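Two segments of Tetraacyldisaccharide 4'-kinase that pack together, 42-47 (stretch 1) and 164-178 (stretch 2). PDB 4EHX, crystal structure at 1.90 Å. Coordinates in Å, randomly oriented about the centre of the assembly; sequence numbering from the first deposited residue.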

# COMPACT_ATOMS: atom_id res chain seq x y z
N GLY A 42 -7.39 3.83 -0.77
CA GLY A 42 -6.61 4.91 -1.34
C GLY A 42 -6.25 5.99 -0.33
O GLY A 42 -6.61 5.92 0.85
N ASN A 43 -5.54 6.98 -0.81
CA ASN A 43 -5.24 8.13 0.02
C ASN A 43 -5.07 9.39 -0.83
O ASN A 43 -5.21 9.36 -2.06
CB ASN A 43 -4.05 7.87 0.93
CG ASN A 43 -2.74 8.10 0.23
OD1 ASN A 43 -2.58 7.72 -0.92
ND2 ASN A 43 -1.80 8.74 0.92
N LEU A 44 -4.80 10.51 -0.16
CA LEU A 44 -4.78 11.79 -0.85
C LEU A 44 -3.36 12.23 -1.17
O LEU A 44 -3.16 13.12 -1.99
CB LEU A 44 -5.46 12.87 0.00
CG LEU A 44 -6.98 12.78 0.15
CD1 LEU A 44 -7.49 13.99 0.89
CD2 LEU A 44 -7.61 12.69 -1.22
N SER A 45 -2.37 11.64 -0.52
CA SER A 45 -1.01 12.17 -0.61
C SER A 45 0.02 11.16 -1.09
O SER A 45 -0.16 9.95 -0.98
CB SER A 45 -0.57 12.69 0.76
OG SER A 45 -0.70 11.68 1.74
N VAL A 46 1.11 11.69 -1.64
CA VAL A 46 2.30 10.89 -1.84
C VAL A 46 3.01 10.77 -0.48
O VAL A 46 2.81 11.60 0.40
CB VAL A 46 3.23 11.53 -2.87
CG1 VAL A 46 2.47 11.73 -4.17
CG2 VAL A 46 3.77 12.87 -2.36
N GLY A 47 3.81 9.72 -0.31
CA GLY A 47 4.51 9.50 0.95
C GLY A 47 3.92 8.34 1.72
O GLY A 47 2.92 7.76 1.30
N LEU A 164 -1.34 20.95 -2.04
CA LEU A 164 -1.25 20.28 -3.33
C LEU A 164 0.19 20.23 -3.85
O LEU A 164 0.95 21.18 -3.70
CB LEU A 164 -2.13 20.98 -4.37
CG LEU A 164 -3.61 20.59 -4.30
CD1 LEU A 164 -4.47 21.58 -5.06
CD2 LEU A 164 -3.79 19.19 -4.83
N LEU A 165 0.54 19.10 -4.47
CA LEU A 165 1.73 18.99 -5.31
C LEU A 165 1.81 20.15 -6.29
O LEU A 165 0.78 20.60 -6.80
CB LEU A 165 1.65 17.70 -6.14
CG LEU A 165 1.77 16.38 -5.40
CD1 LEU A 165 1.23 15.24 -6.26
CD2 LEU A 165 3.22 16.13 -5.02
N PRO A 166 3.04 20.61 -6.60
CA PRO A 166 4.29 20.10 -6.04
C PRO A 166 4.73 20.82 -4.76
O PRO A 166 5.70 20.39 -4.13
CB PRO A 166 5.30 20.36 -7.16
CG PRO A 166 4.78 21.57 -7.84
CD PRO A 166 3.28 21.50 -7.76
N ALA A 167 4.05 21.90 -4.38
CA ALA A 167 4.43 22.60 -3.15
C ALA A 167 4.29 21.69 -1.92
O ALA A 167 5.12 21.72 -1.01
CB ALA A 167 3.61 23.87 -2.96
N GLY A 168 3.25 20.87 -1.90
CA GLY A 168 3.07 19.90 -0.83
C GLY A 168 2.93 18.50 -1.38
O GLY A 168 3.32 18.25 -2.52
N ASN A 169 2.36 17.60 -0.59
CA ASN A 169 2.25 16.20 -0.98
C ASN A 169 0.87 15.74 -1.43
O ASN A 169 0.69 14.58 -1.77
CB ASN A 169 2.72 15.29 0.16
CG ASN A 169 4.12 15.60 0.61
OD1 ASN A 169 5.08 15.33 -0.12
ND2 ASN A 169 4.25 16.17 1.79
N LEU A 170 -0.11 16.64 -1.43
CA LEU A 170 -1.46 16.23 -1.77
C LEU A 170 -1.63 16.00 -3.28
O LEU A 170 -1.24 16.83 -4.11
CB LEU A 170 -2.49 17.25 -1.26
CG LEU A 170 -2.61 17.38 0.26
CD1 LEU A 170 -3.66 18.43 0.62
CD2 LEU A 170 -2.94 16.03 0.88
N ARG A 171 -2.22 14.86 -3.63
CA ARG A 171 -2.53 14.57 -5.03
C ARG A 171 -3.83 15.26 -5.44
O ARG A 171 -4.06 15.51 -6.63
CB ARG A 171 -2.64 13.06 -5.27
CG ARG A 171 -1.28 12.36 -5.30
CD ARG A 171 -1.38 10.90 -5.72
NE ARG A 171 -1.95 10.07 -4.66
CZ ARG A 171 -2.04 8.74 -4.73
NH1 ARG A 171 -1.60 8.09 -5.80
NH2 ARG A 171 -2.57 8.07 -3.72
N GLU A 172 -4.69 15.53 -4.46
CA GLU A 172 -5.98 16.21 -4.66
C GLU A 172 -6.27 17.08 -3.46
O GLU A 172 -5.82 16.78 -2.35
CB GLU A 172 -7.13 15.21 -4.72
CG GLU A 172 -6.99 14.08 -5.67
CD GLU A 172 -8.28 13.30 -5.77
OE1 GLU A 172 -8.34 12.18 -5.23
OE2 GLU A 172 -9.24 13.83 -6.38
N PRO A 173 -7.08 18.13 -3.65
CA PRO A 173 -7.49 19.04 -2.57
C PRO A 173 -8.24 18.28 -1.51
O PRO A 173 -8.92 17.29 -1.82
CB PRO A 173 -8.44 20.01 -3.27
CG PRO A 173 -8.04 19.98 -4.70
CD PRO A 173 -7.57 18.59 -4.97
N LEU A 174 -8.14 18.74 -0.27
CA LEU A 174 -8.81 18.09 0.86
C LEU A 174 -10.34 18.02 0.72
O LEU A 174 -10.97 17.16 1.33
CB LEU A 174 -8.42 18.78 2.17
CG LEU A 174 -6.96 18.68 2.63
CD1 LEU A 174 -6.71 19.57 3.85
CD2 LEU A 174 -6.56 17.23 2.92
N LYS A 175 -10.95 18.92 -0.05
CA LYS A 175 -12.40 18.85 -0.24
C LYS A 175 -12.85 17.50 -0.80
O LYS A 175 -13.99 17.08 -0.61
CB LYS A 175 -12.91 19.99 -1.15
CG LYS A 175 -12.58 19.81 -2.63
CD LYS A 175 -13.12 20.96 -3.50
CE LYS A 175 -12.87 20.67 -4.98
NZ LYS A 175 -13.50 21.67 -5.90
N GLU A 176 -11.95 16.81 -1.50
CA GLU A 176 -12.28 15.52 -2.11
C GLU A 176 -12.44 14.39 -1.09
O GLU A 176 -12.82 13.28 -1.44
CB GLU A 176 -11.25 15.15 -3.18
CG GLU A 176 -11.22 16.14 -4.33
CD GLU A 176 -12.57 16.27 -5.04
OE1 GLU A 176 -12.83 17.34 -5.61
OE2 GLU A 176 -13.36 15.30 -5.03
N ILE A 177 -12.16 14.67 0.17
CA ILE A 177 -12.53 13.75 1.23
C ILE A 177 -14.01 13.37 1.12
O ILE A 177 -14.41 12.26 1.48
CB ILE A 177 -12.20 14.34 2.62
CG1 ILE A 177 -10.68 14.29 2.84
CG2 ILE A 177 -12.93 13.58 3.74
CD1 ILE A 177 -10.20 15.11 4.03
N ARG A 178 -14.82 14.27 0.58
CA ARG A 178 -16.25 13.99 0.40
C ARG A 178 -16.57 12.73 -0.42
O ARG A 178 -17.65 12.16 -0.28
CB ARG A 178 -16.97 15.21 -0.20
CG ARG A 178 -16.62 15.52 -1.66
CD ARG A 178 -17.24 16.87 -2.06
NE ARG A 178 -16.85 17.28 -3.41
CZ ARG A 178 -16.91 18.53 -3.86
NH1 ARG A 178 -17.32 19.51 -3.05
NH2 ARG A 178 -16.54 18.82 -5.10

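Two segments that are mostly loop, 119 or more residues apart in sequence wherever they touch, are joined here by a single beta bridge, centred on Ser 45 and Leu 170, whose CA atoms lie 4.2 Å apart. The general principle is that the hydrogen-bonding pattern of a sheet can operate over a very short span, with side chains supplying the rest of the adhesion.

The bridge rests on two backbone hydrogen bonds, one given in each direction. Arg 171 N donates to Leu 44 O at 2.6 Å, short and nearly straight with an angle of 166° at the hydrogen, and Val 46 N donates to Asn 169 O at 2.9 Å. Thus the residues flanking Ser 45 bond to the residues flanking Leu 170, while the central pair makes neither bond. The same two carbonyls also receive CA-H...O contacts, from Ser 45 CA to Asn 169 O at 3.2 Å and from Leu 170 CA to Leu 44 O at 3.6 Å, a consequence of the close approach of the two backbones.

Arg 171 adds its side chain to this backbone link. Its CA-to-CB bond points sideways, but the guanidinium reaches Asn 43, where Arg 171 NH2 lies 2.8 Å from Asn 43 OD1 and 3.4 Å from the Asn 43 carbonyl O. Both are weak hydrogen bonds: the first is close but poorly directed, at 120°, and the second is long. The amide of Asn 43 is tied down in turn within its own stretch, since Asn 43 ND2 donates to Ser 45 O at 2.8 Å. One side chain therefore both ties back to its own stretch and offers an acceptor to the arginine. The accommodation is imperfect, for Arg 171 NE is buried by the contact and has no partner in the model.

Apolar packing accompanies these polar links. Leu 44 has the largest area covered by the other stretch, 146 of the 527 Å² buried in total over both sides. Leu 44 CD1 lies 3.9 Å from Leu 174 CD2 and 3.8 Å from Ile 177 CG1, so it meets two residues of the 3-10 segment, and Leu 44 CB lies 4.1 Å from Leu 170 CD2. Val 46 CG2 lies 3.6 Å from Asn 169 OD1 and 4.2 Å from Leu 165 CD2, and Val 46 CG1 lies 4.0 Å from Arg 171 CG, the last using the aliphatic part of the arginine. The result is a compact contact in which a minimal bridge pairs Ser 45 with Leu 170 and neighbouring side chains widen the contact.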